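PDB 7EHU: chitin oligosaccharide binding protein NagB2, which binds short chitin oligosaccharides, N,N'-diacetylchitobiose and N,N',N''-triacetylchitotriose, as the solute-binding protein that probably serves an ABC-type sugar importer. Local coordinates for residues Ser206-Thr211 and Glu215-Phe220; Ser280-Leu283 and Thr289-Asp292; Gln405-Leu408 and Thr413-Lys416. One frame throughout, in Å; residues are numbered along the deposited sequence. Where two conformers were deposited one is given.

Interaction 1: Ser206-Thr211 and Glu215-Phe220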
# COMPACT_ATOMS: atom_id res chain seq x y z
N SER A 206 10.65 -1.23 4.93
CA SER A 206 11.10 -2.58 5.26
C SER A 206 12.55 -2.61 5.70
O SER A 206 12.91 -3.44 6.54
CB SER A 206 10.79 -3.56 4.13
OG SER A 206 9.42 -3.93 4.15
N LEU A 207 13.40 -1.72 5.16
CA LEU A 207 14.78 -1.63 5.62
C LEU A 207 14.87 -1.24 7.08
O LEU A 207 15.57 -1.89 7.86
CB LEU A 207 15.57 -0.65 4.76
CG LEU A 207 16.31 -1.30 3.60
CD1 LEU A 207 16.72 -0.24 2.58
CD2 LEU A 207 17.52 -2.05 4.09
N PHE A 208 14.19 -0.15 7.48
CA PHE A 208 14.37 0.31 8.86
C PHE A 208 13.65 -0.56 9.87
O PHE A 208 14.06 -0.61 11.03
CB PHE A 208 14.19 1.83 9.06
CG PHE A 208 12.80 2.39 8.86
CD1 PHE A 208 11.77 2.14 9.75
CD2 PHE A 208 12.56 3.30 7.84
CE1 PHE A 208 10.52 2.74 9.57
CE2 PHE A 208 11.33 3.89 7.67
CZ PHE A 208 10.32 3.60 8.53
N VAL A 209 12.60 -1.28 9.47
CA VAL A 209 12.04 -2.28 10.37
C VAL A 209 12.99 -3.47 10.46
O VAL A 209 13.18 -4.04 11.55
CB VAL A 209 10.60 -2.66 9.95
CG1 VAL A 209 10.11 -3.89 10.72
CG2 VAL A 209 9.65 -1.46 10.14
N ALA A 210 13.63 -3.84 9.35
CA ALA A 210 14.60 -4.93 9.39
C ALA A 210 15.79 -4.59 10.28
O ALA A 210 16.34 -5.48 10.93
CB ALA A 210 15.09 -5.28 7.98
N THR A 211 16.21 -3.33 10.31
CA THR A 211 17.37 -2.95 11.11
C THR A 211 17.02 -2.61 12.55
O THR A 211 17.82 -2.89 13.44
CB THR A 211 18.13 -1.77 10.48
OG1 THR A 211 17.23 -0.67 10.32
CG2 THR A 211 18.74 -2.14 9.15
N GLU A 215 9.01 -2.10 16.69
CA GLU A 215 8.71 -1.17 17.77
C GLU A 215 9.22 0.24 17.46
O GLU A 215 8.69 1.21 17.99
CB GLU A 215 9.35 -1.71 19.04
CG GLU A 215 10.87 -1.81 18.99
CD GLU A 215 11.48 -3.05 18.27
OE1 GLU A 215 12.72 -3.05 18.18
OE2 GLU A 215 10.79 -3.98 17.79
N ALA A 216 10.26 0.36 16.64
CA ALA A 216 10.80 1.68 16.35
C ALA A 216 9.77 2.56 15.66
O ALA A 216 9.57 3.72 16.04
CB ALA A 216 12.08 1.56 15.51
N GLN A 217 9.09 2.04 14.63
CA GLN A 217 8.11 2.88 13.94
C GLN A 217 6.87 3.10 14.79
O GLN A 217 6.20 4.12 14.63
CB GLN A 217 7.76 2.31 12.57
CG GLN A 217 7.15 0.92 12.56
CD GLN A 217 6.58 0.57 11.21
OE1 GLN A 217 6.93 1.20 10.19
NE2 GLN A 217 5.71 -0.43 11.18
N GLU A 218 6.56 2.17 15.70
CA GLU A 218 5.44 2.39 16.62
C GLU A 218 5.74 3.53 17.58
O GLU A 218 4.81 4.23 18.02
CB GLU A 218 5.17 1.12 17.44
CG GLU A 218 4.72 -0.08 16.62
CD GLU A 218 3.26 -0.03 16.17
OE1 GLU A 218 2.93 -0.77 15.21
OE2 GLU A 218 2.44 0.71 16.78
N GLY A 219 7.01 3.74 17.90
CA GLY A 219 7.38 4.71 18.91
C GLY A 219 7.56 6.13 18.42
O GLY A 219 7.55 7.05 19.24
N PHE A 220 7.72 6.35 17.10
CA PHE A 220 8.04 7.69 16.63
C PHE A 220 6.99 8.70 17.09
O PHE A 220 7.32 9.76 17.63
CB PHE A 220 8.16 7.75 15.10
CG PHE A 220 9.27 6.93 14.51
CD1 PHE A 220 10.49 6.73 15.16
CD2 PHE A 220 9.11 6.37 13.25
CE1 PHE A 220 11.50 5.98 14.56
CE2 PHE A 220 10.11 5.63 12.66
CZ PHE A 220 11.31 5.44 13.32
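Val209 and Ala216 mark the nearest approach of two consecutive helical segments, with their CA atoms 7.3 Å apart, where the end of helix 197-212 gives way to the short helix 214-219. No hydrogen bond crosses between 206-211 and 215-220; side chains do the joining, and Gln217 stands in the middle of them. Its CG sits between the backbone N and the carbonyl carbon (chi1 60°), and from there the chain runs out extended, carrying the amide across to the longer helix. There the amide meets two residues. CG2 of Val209 lies 3.8 Å from both OE1 and CD of Gln217, a methyl group resting against the amide. Phe208 comes from another direction, roughly at right angles to the glutamine, with ring and amide planes 69° apart. Its CE1 is 4.0 Å from Gln217 OE1 and 4.1 Å from Gln217 CB, a van der Waals approach to both the root and the end of the same side chain. CE1 of Phe208 also reaches the rim of Phe220, lying near that ring's plane at 4.3 Å from Phe220 CE2. One face of the Phe220 ring is taken by its own segment, with Ala216 O and Gln217 CA above it. The buried amide finds polar partners beyond the two segments: NE2 donates to Pro386 O, and a weak bond from Asn205 to OE1 is consistent with the amide being set with OE1 toward Phe208 and Val209. This is a buried corner between successive helices of the solute-binding fold, packed by side chains and not a ligand-binding contact. Further out, Phe220 stacks with Trp227, strand 383-385 brings Phe385 against Val209 and Gln217, and helix 230-244 packs against Leu207 and Thr211.

Interaction 2: Ser280-Leu283 and Thr289-Asp292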
# COMPACT_ATOMS: atom_id res chain seq x y z
N SER A 280 -1.46 -7.97 -10.64
CA SER A 280 -2.14 -8.03 -11.93
C SER A 280 -1.28 -7.44 -13.04
O SER A 280 -1.29 -7.92 -14.17
CB SER A 280 -3.48 -7.31 -11.89
OG SER A 280 -3.31 -5.96 -11.50
N ALA A 281 -0.54 -6.35 -12.75
CA ALA A 281 0.30 -5.76 -13.78
C ALA A 281 1.44 -6.68 -14.15
O ALA A 281 1.85 -6.73 -15.31
CB ALA A 281 0.83 -4.41 -13.30
N ILE A 282 1.96 -7.43 -13.17
CA ILE A 282 3.07 -8.35 -13.38
C ILE A 282 2.64 -9.62 -14.10
O ILE A 282 3.48 -10.27 -14.73
CB ILE A 282 3.75 -8.57 -12.01
CG1 ILE A 282 4.43 -7.26 -11.59
CG2 ILE A 282 4.73 -9.71 -12.05
CD1 ILE A 282 4.79 -7.17 -10.15
N LEU A 283 1.36 -9.95 -14.06
CA LEU A 283 0.85 -11.13 -14.76
C LEU A 283 0.15 -10.78 -16.07
O LEU A 283 -0.26 -11.70 -16.78
CB LEU A 283 -0.09 -11.91 -13.83
CG LEU A 283 0.56 -12.47 -12.57
CD1 LEU A 283 -0.46 -13.27 -11.79
CD2 LEU A 283 1.78 -13.33 -12.89
N THR A 289 6.31 -9.38 -19.93
CA THR A 289 7.13 -10.44 -20.49
C THR A 289 7.67 -11.38 -19.42
O THR A 289 8.27 -12.40 -19.77
CB THR A 289 8.32 -9.86 -21.27
OG1 THR A 289 9.07 -9.00 -20.40
CG2 THR A 289 7.86 -9.10 -22.52
N VAL A 290 7.48 -11.07 -18.14
CA VAL A 290 7.97 -11.88 -17.04
C VAL A 290 6.89 -12.76 -16.43
O VAL A 290 7.17 -13.46 -15.44
CB VAL A 290 8.61 -10.98 -15.95
CG1 VAL A 290 9.62 -10.02 -16.59
CG2 VAL A 290 7.57 -10.22 -15.14
N LYS A 291 5.68 -12.79 -17.00
CA LYS A 291 4.55 -13.45 -16.35
C LYS A 291 4.76 -14.94 -16.14
O LYS A 291 4.13 -15.51 -15.24
CB LYS A 291 3.27 -13.23 -17.18
CG LYS A 291 3.26 -13.98 -18.50
CD LYS A 291 2.08 -13.55 -19.36
CE LYS A 291 2.02 -14.33 -20.69
NZ LYS A 291 1.95 -15.80 -20.49
N ASP A 292 5.64 -15.59 -16.92
CA ASP A 292 5.93 -17.01 -16.74
C ASP A 292 7.32 -17.25 -16.15
O ASP A 292 7.77 -18.41 -16.11
CB ASP A 292 5.76 -17.77 -18.05
CG ASP A 292 4.39 -17.58 -18.64
OD1 ASP A 292 3.40 -17.80 -17.92
OD2 ASP A 292 4.28 -17.24 -19.84
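Lys291 lies against the last residues of 280-283, its CA 3.7 Å from Ile282 O and its CB 3.9 Å from Leu283 O. The aliphatic part of the lysine therefore rests on the main-chain oxygens of Ile282 and Leu283, and its CD stays near Leu283 O as well. Leu283 answers from the helix side with CD2, which comes to 4.0 Å from Lys291 O. Beside this, the CG2 methyls of Ile282 and Val290 meet at 4.2 Å, the apolar part of the contact. No hydrogen bond links the two segments directly. Ser288, just before 289-292, bridges them: its OG bonds to both Ile282 O and Val290 N. The end of the lysine chain leads away from the helix, and a bend at chi4 of Lys291 (57°) turns its amino group to the neighbouring Asp292. There Lys291 NZ forms a 2.8 Å salt bridge with Asp292 OD2, meeting that oxygen on the syn side, 26° out of the carboxylate plane. Lys285 NZ is also close, so the carboxylate probably eases the crowding of like charge. At the other end of the helical segment, Ser280 and Ala281 touch the bound sugar. Phe264 of helix 257-265 packs on Ile282 and Val290 alike, strand 138-154 adds Tyr152 and Asn154, Leu370 of helix 369-379 touches Ile282 and Leu283, and the loop runs on into strand 294-297.

Interaction 3: Gln405-Leu408 and Thr413-Lys416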
# COMPACT_ATOMS: atom_id res chain seq x y z
N GLN A 405 13.85 11.10 -1.46
CA GLN A 405 14.21 11.54 -2.80
C GLN A 405 15.51 12.33 -2.76
O GLN A 405 16.40 12.14 -3.61
CB GLN A 405 13.07 12.38 -3.38
CG GLN A 405 11.85 11.56 -3.80
CD GLN A 405 10.69 12.42 -4.24
OE1 GLN A 405 10.49 13.52 -3.74
NE2 GLN A 405 9.94 11.93 -5.21
N GLU A 406 15.66 13.21 -1.76
CA GLU A 406 16.90 13.96 -1.58
C GLU A 406 18.06 13.04 -1.24
O GLU A 406 19.18 13.25 -1.73
CB GLU A 406 16.69 14.99 -0.47
CG GLU A 406 15.74 16.09 -0.88
CD GLU A 406 15.27 16.97 0.27
OE1 GLU A 406 14.36 17.78 0.05
OE2 GLU A 406 15.79 16.83 1.39
N LEU A 407 17.83 12.03 -0.40
CA LEU A 407 18.87 11.05 -0.10
C LEU A 407 19.36 10.37 -1.37
O LEU A 407 20.57 10.26 -1.61
CB LEU A 407 18.32 10.02 0.88
CG LEU A 407 19.27 8.89 1.32
CD1 LEU A 407 20.47 9.43 2.05
CD2 LEU A 407 18.55 7.87 2.20
N LEU A 408 18.43 9.86 -2.19
CA LEU A 408 18.84 9.13 -3.39
C LEU A 408 19.52 10.05 -4.40
O LEU A 408 20.37 9.60 -5.17
CB LEU A 408 17.65 8.41 -4.04
CG LEU A 408 16.98 7.27 -3.26
CD1 LEU A 408 16.12 6.39 -4.18
CD2 LEU A 408 18.01 6.45 -2.53
N THR A 413 22.45 13.45 3.43
CA THR A 413 23.09 12.23 3.88
C THR A 413 22.11 11.47 4.78
O THR A 413 21.13 12.05 5.26
CB THR A 413 24.31 12.57 4.71
OG1 THR A 413 23.88 13.32 5.85
CG2 THR A 413 25.33 13.40 3.91
N PRO A 414 22.34 10.18 5.02
CA PRO A 414 21.47 9.48 5.98
C PRO A 414 21.38 10.19 7.31
O PRO A 414 20.29 10.28 7.91
CB PRO A 414 22.15 8.11 6.12
CG PRO A 414 22.82 7.90 4.81
CD PRO A 414 23.32 9.27 4.41
N GLU A 415 22.51 10.71 7.79
CA GLU A 415 22.53 11.37 9.09
C GLU A 415 21.67 12.63 9.09
O GLU A 415 20.92 12.89 10.05
CB GLU A 415 23.99 11.70 9.43
CG GLU A 415 24.90 10.49 9.70
CD GLU A 415 25.29 9.70 8.45
OE1 GLU A 415 25.25 10.24 7.33
OE2 GLU A 415 25.70 8.53 8.62
N LYS A 416 21.77 13.44 8.04
CA LYS A 416 20.96 14.65 7.97
C LYS A 416 19.49 14.30 7.74
O LYS A 416 18.60 15.01 8.23
CB LYS A 416 21.50 15.57 6.87
CG LYS A 416 22.91 16.11 7.12
CD LYS A 416 22.98 17.04 8.30
CE LYS A 416 23.95 18.18 8.03
NZ LYS A 416 24.64 18.61 9.28
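Apolar contact is what joins these two helix ends, and Leu407 and Pro414 supply it. With CG anti to the backbone N (chi1 180°), Leu407 sends CD1 toward the start of the next helix, where it lies 3.7 Å from Pro414 CD and 3.9 Å from Pro414 CG. The two side chains cross at about a right angle, the methyl meeting the CG-CD side of the proline ring. The same methyl reaches main-chain atoms too: CD1 of Leu407 is 3.6 Å from Pro414 N and 3.8 Å from Thr413 C.

No hydrogen bond passes between 405-408 and 413-416; the capping bond lies within 413-416. Thr413 is the N-cap of helix 414-430, its OG1 accepting from Lys416 N at 3.0 Å with a nearly straight N-H...O angle of 163°.

Charged groups tie in the surroundings: Glu406 forms a salt bridge with Lys420, further along the second helix, and Lys240 of helix 230-244 bonds to Leu407 O. Leu233 and Lys237 of that helix also touch Pro414. First-turn N-H groups have no acceptor within their helix, so proline's lack of one costs no helical bond: Thr413 caps, while Pro414 gives Leu407 CD1 an apolar surface.

The three contacts follow one another along the chain, each closing before the next opens. Interactions 1 and 3 are neighbours, their centres about 17 Å apart and their nearest atoms about 8 Å. Helix 230-244 touches both, and helix 414-430, capped in interaction 3, reaches interaction 1 through Asn429, which bonds to Phe220 O. Interaction 2 stands apart, its centre about 31 Å from that of interaction 1 and about 33 Å from that of interaction 3. It alone contains residues that touch the glycan, whereas the side chain of Gln217 in interaction 1 remains about 9 Å from a sugar. Interactions 1 and 3 thus join helices of one region, while interaction 2 lies beside the chitin-oligosaccharide pocket.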